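Local coordinates for benzoate 1,2-dioxygenase beta subunit (Burkholderia mallei ATCC 23344, PDB 3E99), which probably serves as the structural partner of the catalytic alpha subunit in the Rieske-type oxygenase that dihydroxylates benzoate, at residues A[3-8]-A[105-110]; A[11-16]-A[139-144]; A[24-29]-A[74-79]; A[32-37]-A[133-138]. All coordinates share one frame; numbering follows the deposited sequence.

Contact 1 of 4, residues A[3-8]-A[105-110]; sequences KTIDLA and DVHTVR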
loop_
_atom_site.group_PDB
_atom_site.type_symbol
_atom_site.label_atom_id
_atom_site.label_comp_id
_atom_site.label_asym_id
_atom_site.label_seq_id
_atom_site.Cartn_x
_atom_site.Cartn_y
_atom_site.Cartn_z
ATOM N N LYS A 3 -13.407 0.579 26.419
ATOM C CA LYS A 3 -12.242 0.668 25.532
ATOM C C LYS A 3 -12.594 1.484 24.293
ATOM O O LYS A 3 -13.503 1.135 23.549
ATOM C CB LYS A 3 -11.716 -0.726 25.130
ATOM C CG LYS A 3 -10.397 -1.079 25.792
ATOM C CD LYS A 3 -10.253 -2.562 26.011
ATOM C CE LYS A 3 -8.839 -2.927 26.396
ATOM N NZ LYS A 3 -8.731 -4.348 26.777
ATOM N N THR A 4 -11.907 2.600 24.100
ATOM C CA THR A 4 -12.085 3.372 22.888
ATOM C C THR A 4 -10.993 2.878 21.938
ATOM O O THR A 4 -9.818 2.827 22.285
ATOM C CB THR A 4 -12.104 4.913 23.109
ATOM O OG1 THR A 4 -10.828 5.387 23.533
ATOM C CG2 THR A 4 -13.182 5.304 24.159
ATOM N N ILE A 5 -11.434 2.401 20.787
ATOM C CA ILE A 5 -10.604 1.763 19.802
ATOM C C ILE A 5 -10.962 2.518 18.550
ATOM O O ILE A 5 -12.152 2.730 18.254
ATOM C CB ILE A 5 -10.946 0.265 19.651
ATOM C CG1 ILE A 5 -10.592 -0.513 20.914
ATOM C CG2 ILE A 5 -10.212 -0.385 18.443
ATOM C CD1 ILE A 5 -9.105 -0.550 21.211
ATOM N N ASP A 6 -9.942 2.979 17.841
ATOM C CA ASP A 6 -10.163 3.639 16.581
ATOM C C ASP A 6 -9.417 2.900 15.459
ATOM O O ASP A 6 -8.759 1.864 15.674
ATOM C CB ASP A 6 -9.739 5.103 16.662
ATOM C CG ASP A 6 -8.265 5.293 16.956
ATOM O OD1 ASP A 6 -7.450 4.378 16.747
ATOM O OD2 ASP A 6 -7.897 6.407 17.372
ATOM N N LEU A 7 -9.499 3.467 14.262
ATOM C CA LEU A 7 -8.924 2.844 13.088
ATOM C C LEU A 7 -7.436 2.692 13.219
ATOM O O LEU A 7 -6.886 1.673 12.805
ATOM C CB LEU A 7 -9.270 3.658 11.834
ATOM C CG LEU A 7 -8.726 3.137 10.531
ATOM C CD1 LEU A 7 -9.264 1.722 10.263
ATOM C CD2 LEU A 7 -9.082 4.128 9.390
ATOM N N ALA A 8 -6.763 3.677 13.797
ATOM C CA ALA A 8 -5.329 3.572 14.012
ATOM C C ALA A 8 -4.957 2.425 14.948
ATOM O O ALA A 8 -3.980 1.733 14.702
ATOM C CB ALA A 8 -4.713 4.888 14.473
ATOM N N ASP A 105 -16.628 -4.668 22.356
ATOM C CA ASP A 105 -15.192 -4.570 22.099
ATOM C C ASP A 105 -14.766 -5.413 20.884
ATOM O O ASP A 105 -13.558 -5.575 20.637
ATOM C CB ASP A 105 -14.415 -5.016 23.337
ATOM C CG ASP A 105 -14.497 -4.013 24.489
ATOM O OD1 ASP A 105 -14.426 -2.785 24.230
ATOM O OD2 ASP A 105 -14.612 -4.471 25.643
ATOM N N VAL A 106 -15.746 -5.950 20.138
ATOM C CA VAL A 106 -15.459 -6.667 18.903
ATOM C C VAL A 106 -15.666 -5.751 17.695
ATOM O O VAL A 106 -16.786 -5.298 17.397
ATOM C CB VAL A 106 -16.265 -7.939 18.718
ATOM C CG1 VAL A 106 -15.779 -8.651 17.471
ATOM C CG2 VAL A 106 -16.157 -8.901 19.966
ATOM N N HIS A 107 -14.570 -5.544 16.980
ATOM C CA HIS A 107 -14.500 -4.593 15.885
ATOM C C HIS A 107 -14.296 -5.345 14.588
ATOM O O HIS A 107 -13.451 -6.232 14.520
ATOM C CB HIS A 107 -13.357 -3.619 16.134
ATOM C CG HIS A 107 -13.653 -2.622 17.207
ATOM N ND1 HIS A 107 -14.129 -1.364 16.932
ATOM C CD2 HIS A 107 -13.565 -2.707 18.557
ATOM C CE1 HIS A 107 -14.330 -0.715 18.065
ATOM N NE2 HIS A 107 -13.997 -1.506 19.068
ATOM N N THR A 108 -15.109 -5.031 13.581
ATOM C CA THR A 108 -15.038 -5.689 12.295
ATOM C C THR A 108 -14.578 -4.684 11.241
ATOM O O THR A 108 -15.146 -3.590 11.128
ATOM C CB THR A 108 -16.405 -6.307 11.916
ATOM O OG1 THR A 108 -16.818 -7.255 12.919
ATOM C CG2 THR A 108 -16.341 -7.041 10.561
ATOM N N VAL A 109 -13.547 -5.063 10.464
ATOM C CA VAL A 109 -12.955 -4.206 9.443
ATOM C C VAL A 109 -12.746 -5.018 8.163
ATOM O O VAL A 109 -12.656 -6.259 8.212
ATOM C CB VAL A 109 -11.588 -3.656 9.903
ATOM C CG1 VAL A 109 -11.777 -2.754 11.168
ATOM C CG2 VAL A 109 -10.648 -4.807 10.210
ATOM N N ARG A 110 -12.660 -4.333 7.036
ATOM C CA ARG A 110 -12.227 -4.960 5.784
ATOM C C ARG A 110 -11.043 -4.217 5.243
ATOM O O ARG A 110 -10.826 -3.026 5.563
ATOM C CB ARG A 110 -13.332 -4.962 4.750
ATOM C CG ARG A 110 -13.704 -3.615 4.215
ATOM C CD ARG A 110 -14.708 -3.699 3.150
ATOM N NE ARG A 110 -14.196 -4.216 1.894
ATOM C CZ ARG A 110 -14.959 -4.789 0.970
ATOM N NH1 ARG A 110 -16.271 -4.935 1.148
ATOM N NH2 ARG A 110 -14.421 -5.181 -0.169
HETATM O O HOH W 1 -14.389 -0.687 21.739
#
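The lead-in to the first helix of this NTF2-like, cone-shaped fold meets the start of strand 106-119 through Ile5 on His107 and Lys3 beside Asp105. The branch methyl CG2 of Ile5 sits over the centre of the His107 ring, 4.0 Å from its centroid and only 9° from the ring normal, a clear CH-pi contact. With CG1 beside the backbone N (chi1 -67°), CG2 falls anti to it and can press on the ring face while CB comes to 3.6 Å from His107 NE2. A beta-branched residue suits this spot, since the branch is broad next to the main chain. At the ring edge, in its plane, one water joins the two segments: it lies 2.8 Å from His107 NE2, donates to Lys3 O at 2.7 Å and gives a longer bond to Asp105 OD1 at 3.3 Å. Lys3 brushes Asp105 with its CB, but its extended chain carries NZ to the carbonyl oxygens of Phe136 and Gly138. The imidazole is used in two ways, its face as an apolar platform and its NE2 as a polar end. One water and apolar contact thus join segments 3-8 and 105-110, with no direct hydrogen bond between the two.

Contact 2 of 4, residues A[11-16]-A[139-144]; sequences QAFLYR and DAPKIV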
loop_
_atom_site.group_PDB
_atom_site.type_symbol
_atom_site.label_atom_id
_atom_site.label_comp_id
_atom_site.label_asym_id
_atom_site.label_seq_id
_atom_site.Cartn_x
_atom_site.Cartn_y
_atom_site.Cartn_z
ATOM N N GLN A 11 -5.331 -0.669 12.805
ATOM C CA GLN A 11 -4.225 -0.728 11.855
ATOM C C GLN A 11 -2.928 -1.199 12.536
ATOM O O GLN A 11 -2.195 -2.049 12.011
ATOM C CB GLN A 11 -4.063 0.636 11.141
ATOM C CG GLN A 11 -5.167 0.888 10.111
ATOM C CD GLN A 11 -5.137 2.276 9.494
ATOM O OE1 GLN A 11 -4.974 3.269 10.185
ATOM N NE2 GLN A 11 -5.326 2.346 8.190
ATOM N N ALA A 12 -2.687 -0.724 13.748
ATOM C CA ALA A 12 -1.486 -1.092 14.475
ATOM C C ALA A 12 -1.467 -2.593 14.667
ATOM O O ALA A 12 -0.442 -3.257 14.467
ATOM C CB ALA A 12 -1.405 -0.346 15.827
ATOM N N PHE A 13 -2.621 -3.140 15.036
ATOM C CA PHE A 13 -2.771 -4.563 15.201
ATOM C C PHE A 13 -2.600 -5.362 13.918
ATOM O O PHE A 13 -1.884 -6.399 13.900
ATOM C CB PHE A 13 -4.112 -4.894 15.779
ATOM C CG PHE A 13 -4.334 -6.356 15.907
ATOM C CD1 PHE A 13 -3.582 -7.093 16.800
ATOM C CD2 PHE A 13 -5.257 -7.008 15.094
ATOM C CE1 PHE A 13 -3.770 -8.437 16.906
ATOM C CE2 PHE A 13 -5.427 -8.350 15.190
ATOM C CZ PHE A 13 -4.677 -9.072 16.079
ATOM N N LEU A 14 -3.236 -4.898 12.844
ATOM C CA LEU A 14 -3.086 -5.525 11.542
ATOM C C LEU A 14 -1.607 -5.532 11.084
ATOM O O LEU A 14 -1.145 -6.506 10.484
ATOM C CB LEU A 14 -3.976 -4.865 10.466
ATOM C CG LEU A 14 -5.512 -4.886 10.592
ATOM C CD1 LEU A 14 -6.208 -4.099 9.457
ATOM C CD2 LEU A 14 -5.983 -6.366 10.654
ATOM N N TYR A 15 -0.885 -4.437 11.338
ATOM C CA TYR A 15 0.493 -4.358 10.925
ATOM C C TYR A 15 1.315 -5.354 11.741
ATOM O O TYR A 15 2.168 -6.010 11.205
ATOM C CB TYR A 15 1.064 -2.944 11.062
ATOM C CG TYR A 15 0.295 -1.874 10.264
ATOM C CD1 TYR A 15 -0.598 -2.214 9.236
ATOM C CD2 TYR A 15 0.434 -0.550 10.575
ATOM C CE1 TYR A 15 -1.277 -1.256 8.510
ATOM C CE2 TYR A 15 -0.256 0.435 9.880
ATOM C CZ TYR A 15 -1.117 0.075 8.850
ATOM O OH TYR A 15 -1.783 1.081 8.198
ATOM N N ARG A 16 1.059 -5.441 13.049
ATOM C CA ARG A 16 1.789 -6.367 13.899
ATOM C C ARG A 16 1.520 -7.812 13.493
ATOM O O ARG A 16 2.450 -8.594 13.326
ATOM C CB ARG A 16 1.398 -6.178 15.376
ATOM C CG ARG A 16 2.045 -7.206 16.271
ATOM C CD ARG A 16 2.127 -6.805 17.741
ATOM N NE ARG A 16 2.973 -7.802 18.395
ATOM C CZ ARG A 16 2.542 -8.900 18.996
ATOM N NH1 ARG A 16 1.241 -9.152 19.132
ATOM N NH2 ARG A 16 3.428 -9.735 19.495
ATOM N N ASP A 139 -6.096 -7.592 27.218
ATOM C CA ASP A 139 -4.973 -6.668 27.189
ATOM C C ASP A 139 -4.290 -6.664 25.822
ATOM O O ASP A 139 -3.665 -5.664 25.448
ATOM C CB ASP A 139 -3.984 -6.986 28.314
ATOM C CG ASP A 139 -4.582 -6.740 29.688
ATOM O OD1 ASP A 139 -5.083 -5.614 29.957
ATOM O OD2 ASP A 139 -4.560 -7.688 30.501
ATOM N N ALA A 140 -4.432 -7.759 25.071
ATOM C CA ALA A 140 -3.916 -7.832 23.690
ATOM C C ALA A 140 -5.049 -8.216 22.762
ATOM O O ALA A 140 -5.849 -9.076 23.116
ATOM C CB ALA A 140 -2.814 -8.844 23.577
ATOM N N PRO A 141 -5.132 -7.585 21.563
ATOM C CA PRO A 141 -6.242 -7.924 20.670
ATOM C C PRO A 141 -6.194 -9.370 20.215
ATOM O O PRO A 141 -5.113 -9.940 20.152
ATOM C CB PRO A 141 -6.029 -6.972 19.469
ATOM C CG PRO A 141 -5.218 -5.863 20.040
ATOM C CD PRO A 141 -4.283 -6.534 20.968
ATOM N N LYS A 142 -7.362 -9.938 19.883
ATOM C CA LYS A 142 -7.459 -11.321 19.456
ATOM C C LYS A 142 -8.435 -11.442 18.303
ATOM O O LYS A 142 -9.604 -11.034 18.407
ATOM C CB LYS A 142 -7.933 -12.230 20.602
ATOM C CG LYS A 142 -7.050 -12.313 21.836
ATOM C CD LYS A 142 -5.870 -13.294 21.634
ATOM C CE LYS A 142 -4.901 -13.332 22.792
ATOM N NZ LYS A 142 -3.909 -14.477 22.630
ATOM N N ILE A 143 -7.948 -11.962 17.182
ATOM C CA ILE A 143 -8.808 -12.243 16.042
ATOM C C ILE A 143 -9.857 -13.310 16.377
ATOM O O ILE A 143 -9.524 -14.405 16.800
ATOM C CB ILE A 143 -8.007 -12.691 14.811
ATOM C CG1 ILE A 143 -7.103 -11.504 14.331
ATOM C CG2 ILE A 143 -8.995 -13.201 13.739
ATOM C CD1 ILE A 143 -5.904 -11.862 13.507
ATOM N N VAL A 144 -11.122 -12.981 16.154
ATOM C CA VAL A 144 -12.251 -13.912 16.384
ATOM C C VAL A 144 -12.654 -14.573 15.065
ATOM O O VAL A 144 -13.033 -15.735 15.037
ATOM C CB VAL A 144 -13.470 -13.167 16.951
ATOM C CG1 VAL A 144 -14.663 -14.081 16.963
ATOM C CG2 VAL A 144 -13.166 -12.649 18.352
#
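Phe13 of helix 7-22 reaches across to Pro141 and Ile143, a buried part of the NTF2-like fold in which the long N-terminal helix packs on the curved sheet where strand 142-150 begins. From CB the side chain runs toward the segment that leads into strand 142-150, with CG anti to the backbone N (chi1 177°), which thrusts the ring away from the helix surface. CG is the first ring atom to meet the other segment, 4.0 Å from Pro141 CB. Next comes CD1, 3.6 Å from that same CB and 3.8 Å from Pro141 CG. CE1, farther along this side, remains over the proline at 3.7 Å from its CB. The proline thus lies over one face, its CB offset toward the rim and 22° from the ring normal as seen from the centroid, in a CH-pi contact. Proline suits the place: its compact, rigid ring offers C-H bonds polarised by the neighbouring amide nitrogen, and it costs no backbone N-H in the apolar surroundings. The far edge of the ring, at CE2 and CZ, meets Ile143, which comes close to the ring plane rather than over a face. Ile134 of the neighbouring strand 122-135 and Cys32 also touch Phe13, while Phe136 packs on Pro141, so the ring is set among apolar groups from several parts of the chain. At the far end CE2 lies 3.7 Å from Ile143 CG1, and CZ, the tip, is 3.9 Å from that same methylene carbon.

Contact 3 of 4, residues A[24-29]-A[74-79]; sequences KAWDAW and FRIKTE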
loop_
_atom_site.group_PDB
_atom_site.type_symbol
_atom_site.label_atom_id
_atom_site.label_comp_id
_atom_site.label_asym_id
_atom_site.label_seq_id
_atom_site.Cartn_x
_atom_site.Cartn_y
_atom_site.Cartn_z
ATOM N N LYS A 24 8.491 -14.597 10.618
ATOM C CA LYS A 24 8.476 -16.010 10.936
ATOM C C LYS A 24 8.428 -16.298 12.423
ATOM O O LYS A 24 8.962 -17.318 12.889
ATOM C CB LYS A 24 9.636 -16.692 10.212
ATOM C CG LYS A 24 9.639 -16.208 8.731
ATOM C CD LYS A 24 10.392 -17.026 7.772
ATOM C CE LYS A 24 10.286 -16.441 6.334
ATOM N NZ LYS A 24 9.010 -16.813 5.616
ATOM N N ALA A 25 7.741 -15.409 13.137
ATOM C CA ALA A 25 7.510 -15.498 14.581
ATOM C C ALA A 25 6.184 -16.239 14.804
ATOM O O ALA A 25 5.177 -15.639 15.174
ATOM C CB ALA A 25 7.413 -14.090 15.174
ATOM N N TRP A 26 6.199 -17.550 14.604
ATOM C CA TRP A 26 4.947 -18.309 14.402
ATOM C C TRP A 26 4.122 -18.391 15.671
ATOM O O TRP A 26 2.921 -18.261 15.616
ATOM C CB TRP A 26 5.236 -19.734 13.884
ATOM C CG TRP A 26 6.125 -19.815 12.762
ATOM C CD1 TRP A 26 7.350 -20.426 12.728
ATOM C CD2 TRP A 26 5.906 -19.286 11.455
ATOM N NE1 TRP A 26 7.905 -20.303 11.493
ATOM C CE2 TRP A 26 7.036 -19.614 10.682
ATOM C CE3 TRP A 26 4.858 -18.579 10.855
ATOM C CZ2 TRP A 26 7.160 -19.238 9.353
ATOM C CZ3 TRP A 26 4.985 -18.191 9.528
ATOM C CH2 TRP A 26 6.144 -18.518 8.793
ATOM N N ASP A 27 4.773 -18.596 16.836
ATOM C CA ASP A 27 4.048 -18.645 18.109
ATOM C C ASP A 27 3.426 -17.312 18.491
ATOM O O ASP A 27 2.295 -17.263 18.941
ATOM C CB ASP A 27 4.950 -19.150 19.247
ATOM C CG ASP A 27 5.440 -20.553 19.017
ATOM O OD1 ASP A 27 4.867 -21.257 18.155
ATOM O OD2 ASP A 27 6.391 -20.953 19.712
ATOM N N ALA A 28 4.165 -16.231 18.336
ATOM C CA ALA A 28 3.619 -14.876 18.570
ATOM C C ALA A 28 2.430 -14.568 17.634
ATOM O O ALA A 28 1.412 -13.969 18.045
ATOM C CB ALA A 28 4.735 -13.829 18.407
ATOM N N TRP A 29 2.565 -14.978 16.386
ATOM C CA TRP A 29 1.504 -14.863 15.396
ATOM C C TRP A 29 0.225 -15.594 15.838
ATOM O O TRP A 29 -0.856 -15.043 15.752
ATOM C CB TRP A 29 1.950 -15.373 14.033
ATOM C CG TRP A 29 0.832 -15.277 12.995
ATOM C CD1 TRP A 29 0.343 -14.149 12.384
ATOM C CD2 TRP A 29 0.042 -16.369 12.519
ATOM N NE1 TRP A 29 -0.681 -14.478 11.531
ATOM C CE2 TRP A 29 -0.898 -15.838 11.608
ATOM C CE3 TRP A 29 0.060 -17.750 12.755
ATOM C CZ2 TRP A 29 -1.807 -16.636 10.918
ATOM C CZ3 TRP A 29 -0.884 -18.567 12.100
ATOM C CH2 TRP A 29 -1.829 -17.980 11.187
ATOM N N PHE A 74 2.719 -26.008 12.943
ATOM C CA PHE A 74 3.594 -27.126 13.229
ATOM C C PHE A 74 4.173 -27.660 11.920
ATOM O O PHE A 74 5.359 -27.922 11.860
ATOM C CB PHE A 74 2.902 -28.298 13.978
ATOM C CG PHE A 74 3.903 -29.265 14.604
ATOM C CD1 PHE A 74 4.428 -30.336 13.883
ATOM C CD2 PHE A 74 4.351 -29.047 15.894
ATOM C CE1 PHE A 74 5.348 -31.154 14.439
ATOM C CE2 PHE A 74 5.262 -29.869 16.475
ATOM C CZ PHE A 74 5.765 -30.931 15.761
ATOM N N ARG A 75 3.326 -27.838 10.885
ATOM C CA ARG A 75 3.809 -28.327 9.570
ATOM C C ARG A 75 4.851 -27.372 8.954
ATOM O O ARG A 75 5.865 -27.809 8.414
ATOM C CB ARG A 75 2.655 -28.572 8.560
ATOM C CG ARG A 75 3.172 -29.091 7.185
ATOM C CD ARG A 75 2.101 -29.204 6.055
ATOM N NE ARG A 75 1.258 -28.008 5.858
ATOM C CZ ARG A 75 1.649 -26.804 5.392
ATOM N NH1 ARG A 75 2.911 -26.531 5.073
ATOM N NH2 ARG A 75 0.745 -25.835 5.265
ATOM N N ILE A 76 4.583 -26.084 9.034
ATOM C CA ILE A 76 5.511 -25.089 8.519
ATOM C C ILE A 76 6.856 -25.173 9.248
ATOM O O ILE A 76 7.923 -25.147 8.633
ATOM C CB ILE A 76 4.896 -23.682 8.567
ATOM C CG1 ILE A 76 3.827 -23.544 7.444
ATOM C CG2 ILE A 76 5.997 -22.606 8.438
ATOM C CD1 ILE A 76 2.749 -22.542 7.732
ATOM N N LYS A 77 6.810 -25.245 10.574
ATOM C CA LYS A 77 8.045 -25.365 11.339
ATOM C C LYS A 77 8.809 -26.614 10.915
ATOM O O LYS A 77 10.052 -26.571 10.731
ATOM C CB LYS A 77 7.750 -25.388 12.850
ATOM C CG LYS A 77 7.201 -24.136 13.423
ATOM C CD LYS A 77 7.120 -24.270 14.948
ATOM C CE LYS A 77 6.628 -23.016 15.629
ATOM N NZ LYS A 77 6.367 -23.319 17.070
ATOM N N THR A 78 8.088 -27.731 10.707
ATOM C CA THR A 78 8.749 -28.990 10.343
ATOM C C THR A 78 9.435 -28.875 8.985
ATOM O O THR A 78 10.585 -29.246 8.840
ATOM C CB THR A 78 7.780 -30.193 10.340
ATOM O OG1 THR A 78 7.184 -30.297 11.623
ATOM C CG2 THR A 78 8.526 -31.481 10.054
ATOM N N GLU A 79 8.735 -28.314 8.010
ATOM C CA GLU A 79 9.320 -28.064 6.689
ATOM C C GLU A 79 10.575 -27.194 6.779
ATOM O O GLU A 79 11.580 -27.478 6.153
ATOM C CB GLU A 79 8.275 -27.398 5.760
ATOM C CG GLU A 79 7.158 -28.374 5.363
ATOM C CD GLU A 79 6.030 -27.751 4.554
ATOM O OE1 GLU A 79 5.848 -26.496 4.570
ATOM O OE2 GLU A 79 5.302 -28.560 3.922
#
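Segments 24-29 and 74-79, from helices 26-30 and 66-82, come nearest at Trp26 and Lys77, whose CA atoms are 8.3 Å apart, bridged by side chains alone. The indole of Trp26 points into this gap. On one face Ile76 places CG2, 3.7 Å from Trp26 CZ2 and about 26° off the normal of the six-membered ring, in a CH-pi contact. The opposite face carries Lys24 O, offset toward the rim, so the indole is held between a methyl and a carbonyl. Lys24, of positive phi, is the C-prime residue of the Schellman motif ending helix 7-22; Ala25 is N-cap of the next. Lys77 approaches the ring obliquely: its extended chain runs antiparallel alongside the tryptophan side chain, CG 3.8 Å from Trp26 CD1, and delivers NZ to Asp27. Lys77 NZ donates to Asp27 OD1 at 2.8 Å on the syn side, 22° out of the carboxylate plane, in a salt bridge toward the surface. An acetate ion, probably from the crystallisation liquor, lies about 3 Å from the side chain of Lys77. Lysine is apt because its methylenes can pack on an aromatic ring while its ammonium reaches an acid beyond. Asp27, in the first turn of its helix, probably also gains from the helix dipole. The chemistry is layered: apolar contact inside, where Val73 and Leu21 also touch Trp26, and a charge pair toward solvent.

Contact 4 of 4, residues A[32-37]-A[133-138]; sequences CYRADA and AIDFSG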
loop_
_atom_site.group_PDB
_atom_site.type_symbol
_atom_site.label_atom_id
_atom_site.label_comp_id
_atom_site.label_asym_id
_atom_site.label_seq_id
_atom_site.Cartn_x
_atom_site.Cartn_y
_atom_site.Cartn_z
ATOM N N CYS A 32 -2.081 -13.888 18.186
ATOM C CA CYS A 32 -2.970 -12.817 17.720
ATOM C C CYS A 32 -4.365 -13.339 17.459
ATOM O O CYS A 32 -5.262 -12.527 17.141
ATOM C CB CYS A 32 -2.447 -12.186 16.408
ATOM S SG CYS A 32 -0.847 -11.416 16.567
ATOM N N TYR A 33 -4.536 -14.668 17.563
ATOM C CA TYR A 33 -5.797 -15.343 17.279
ATOM C C TYR A 33 -6.427 -15.939 18.532
ATOM O O TYR A 33 -5.758 -16.592 19.322
ATOM C CB TYR A 33 -5.649 -16.457 16.222
ATOM C CG TYR A 33 -5.333 -15.909 14.825
ATOM C CD1 TYR A 33 -4.059 -15.469 14.500
ATOM C CD2 TYR A 33 -6.314 -15.841 13.839
ATOM C CE1 TYR A 33 -3.765 -14.975 13.225
ATOM C CE2 TYR A 33 -6.034 -15.364 12.564
ATOM C CZ TYR A 33 -4.784 -14.883 12.269
ATOM O OH TYR A 33 -4.522 -14.402 10.984
ATOM N N ARG A 34 -7.714 -15.697 18.706
ATOM C CA ARG A 34 -8.443 -16.293 19.834
ATOM C C ARG A 34 -8.513 -17.810 19.632
ATOM O O ARG A 34 -8.605 -18.302 18.503
ATOM C CB ARG A 34 -9.832 -15.674 19.985
ATOM C CG ARG A 34 -10.182 -15.436 21.437
ATOM C CD ARG A 34 -11.337 -14.456 21.644
ATOM N NE ARG A 34 -12.588 -14.990 21.127
ATOM C CZ ARG A 34 -13.757 -14.381 21.274
ATOM N NH1 ARG A 34 -13.823 -13.211 21.887
ATOM N NH2 ARG A 34 -14.855 -14.923 20.786
ATOM N N ALA A 35 -8.488 -18.575 20.728
ATOM C CA ALA A 35 -8.516 -20.034 20.594
ATOM C C ALA A 35 -9.700 -20.511 19.728
ATOM O O ALA A 35 -9.597 -21.508 19.017
ATOM C CB ALA A 35 -8.527 -20.698 21.971
ATOM N N ASP A 36 -10.805 -19.771 19.758
ATOM C CA ASP A 36 -11.998 -20.108 18.965
ATOM C C ASP A 36 -12.072 -19.363 17.620
ATOM O O ASP A 36 -13.137 -19.299 17.012
ATOM C CB ASP A 36 -13.273 -19.824 19.766
ATOM C CG ASP A 36 -13.499 -18.356 20.029
ATOM O OD1 ASP A 36 -12.532 -17.562 19.978
ATOM O OD2 ASP A 36 -14.658 -18.003 20.314
ATOM N N ALA A 37 -10.942 -18.837 17.150
ATOM C CA ALA A 37 -10.909 -18.127 15.869
ATOM C C ALA A 37 -11.293 -19.033 14.702
ATOM O O ALA A 37 -10.824 -20.159 14.609
ATOM C CB ALA A 37 -9.523 -17.503 15.619
ATOM N N ALA A 133 -12.892 -9.856 12.207
ATOM C CA ALA A 133 -13.510 -9.457 13.479
ATOM C C ALA A 133 -12.473 -9.661 14.565
ATOM O O ALA A 133 -11.919 -10.765 14.697
ATOM C CB ALA A 133 -14.749 -10.299 13.777
ATOM N N ILE A 134 -12.219 -8.614 15.340
ATOM C CA ILE A 134 -11.139 -8.606 16.310
ATOM C C ILE A 134 -11.696 -8.195 17.671
ATOM O O ILE A 134 -12.315 -7.142 17.785
ATOM C CB ILE A 134 -10.040 -7.599 15.930
ATOM C CG1 ILE A 134 -9.515 -7.832 14.519
ATOM C CG2 ILE A 134 -8.904 -7.668 16.932
ATOM C CD1 ILE A 134 -8.885 -6.600 13.898
ATOM N N ASP A 135 -11.426 -9.016 18.682
ATOM C CA ASP A 135 -11.840 -8.780 20.060
ATOM C C ASP A 135 -10.792 -7.972 20.812
ATOM O O ASP A 135 -9.640 -8.425 21.018
ATOM C CB ASP A 135 -12.053 -10.133 20.748
ATOM C CG ASP A 135 -12.493 -10.004 22.204
ATOM O OD1 ASP A 135 -12.792 -8.888 22.697
ATOM O OD2 ASP A 135 -12.533 -11.054 22.847
ATOM N N PHE A 136 -11.148 -6.741 21.166
ATOM C CA PHE A 136 -10.244 -5.884 21.920
ATOM C C PHE A 136 -10.518 -5.851 23.427
ATOM O O PHE A 136 -9.979 -5.000 24.138
ATOM C CB PHE A 136 -10.267 -4.460 21.371
ATOM C CG PHE A 136 -9.556 -4.293 20.044
ATOM C CD1 PHE A 136 -10.216 -4.539 18.841
ATOM C CD2 PHE A 136 -8.235 -3.865 20.001
ATOM C CE1 PHE A 136 -9.581 -4.360 17.636
ATOM C CE2 PHE A 136 -7.601 -3.668 18.771
ATOM C CZ PHE A 136 -8.268 -3.937 17.607
ATOM N N SER A 137 -11.301 -6.790 23.935
ATOM C CA SER A 137 -11.659 -6.790 25.357
ATOM C C SER A 137 -10.481 -7.127 26.308
ATOM O O SER A 137 -10.413 -6.600 27.418
ATOM C CB SER A 137 -12.817 -7.745 25.598
ATOM O OG SER A 137 -12.448 -9.063 25.282
ATOM N N GLY A 138 -9.544 -7.960 25.858
ATOM C CA GLY A 138 -8.353 -8.309 26.668
ATOM C C GLY A 138 -7.232 -7.282 26.607
ATOM O O GLY A 138 -7.371 -6.231 26.000
#
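Arg34 NH1 donates to Asp135 OD2 at 2.7 Å, a salt bridge with a bent N-H...O angle of 135°. The acceptor lies near the guanidinium plane, yet the donor stands above the carboxylate plane, the two flat groups being turned 88° apart. Arg34 also grips Asp36 side-on, NE to OD1 at 2.8 Å and almost straight, NH2 to OD2 at 3.1 Å, both on syn lone pairs. This two-nitrogen grip probably fixes the rotation of the guanidinium, and NH1 is what is left to meet Asp135. A bend at chi3 (66°) swings the arginine head round to Asp36. Arginine suits the place because its NE, NH1 and NH2 can serve two acids in different directions. Asp36 is placed by a type I beta turn from Arg34 to Ala37 (Ala37 N to Arg34 O, 2.8 Å), at the corner between strands 33-34 and 37-42. Asp135 is positioned in turn by Ser137: its OD1 accepts from Ser137 N at 2.9 Å, an Asx turn at the end of strand 122-135, and from Ser137 OG at 2.6 Å. Strand 142-150 lies next to both segments, and its Val144 touches Arg34 and Asp135.

Contact 2 is the buried one, purely apolar; contact 4 is a surface network of charges; contacts 1 and 3 are partly buried and mix both kinds of chemistry. Contact 1 holds the lead-in to helix 7-22 and contact 2 the helix itself, both against the same sheet. Contact 4 lies close by, its centre about 8 Å from that of contact 2, and ties the corner after strand 33-34 to the end of strand 122-135, both bonded to strand 142-150; Lys3 of contact 1 reaches its 133-138 segment. Contact 3 stands apart, about 27 Å between centres from contact 1, and joins two helices instead of a helix and the sheet.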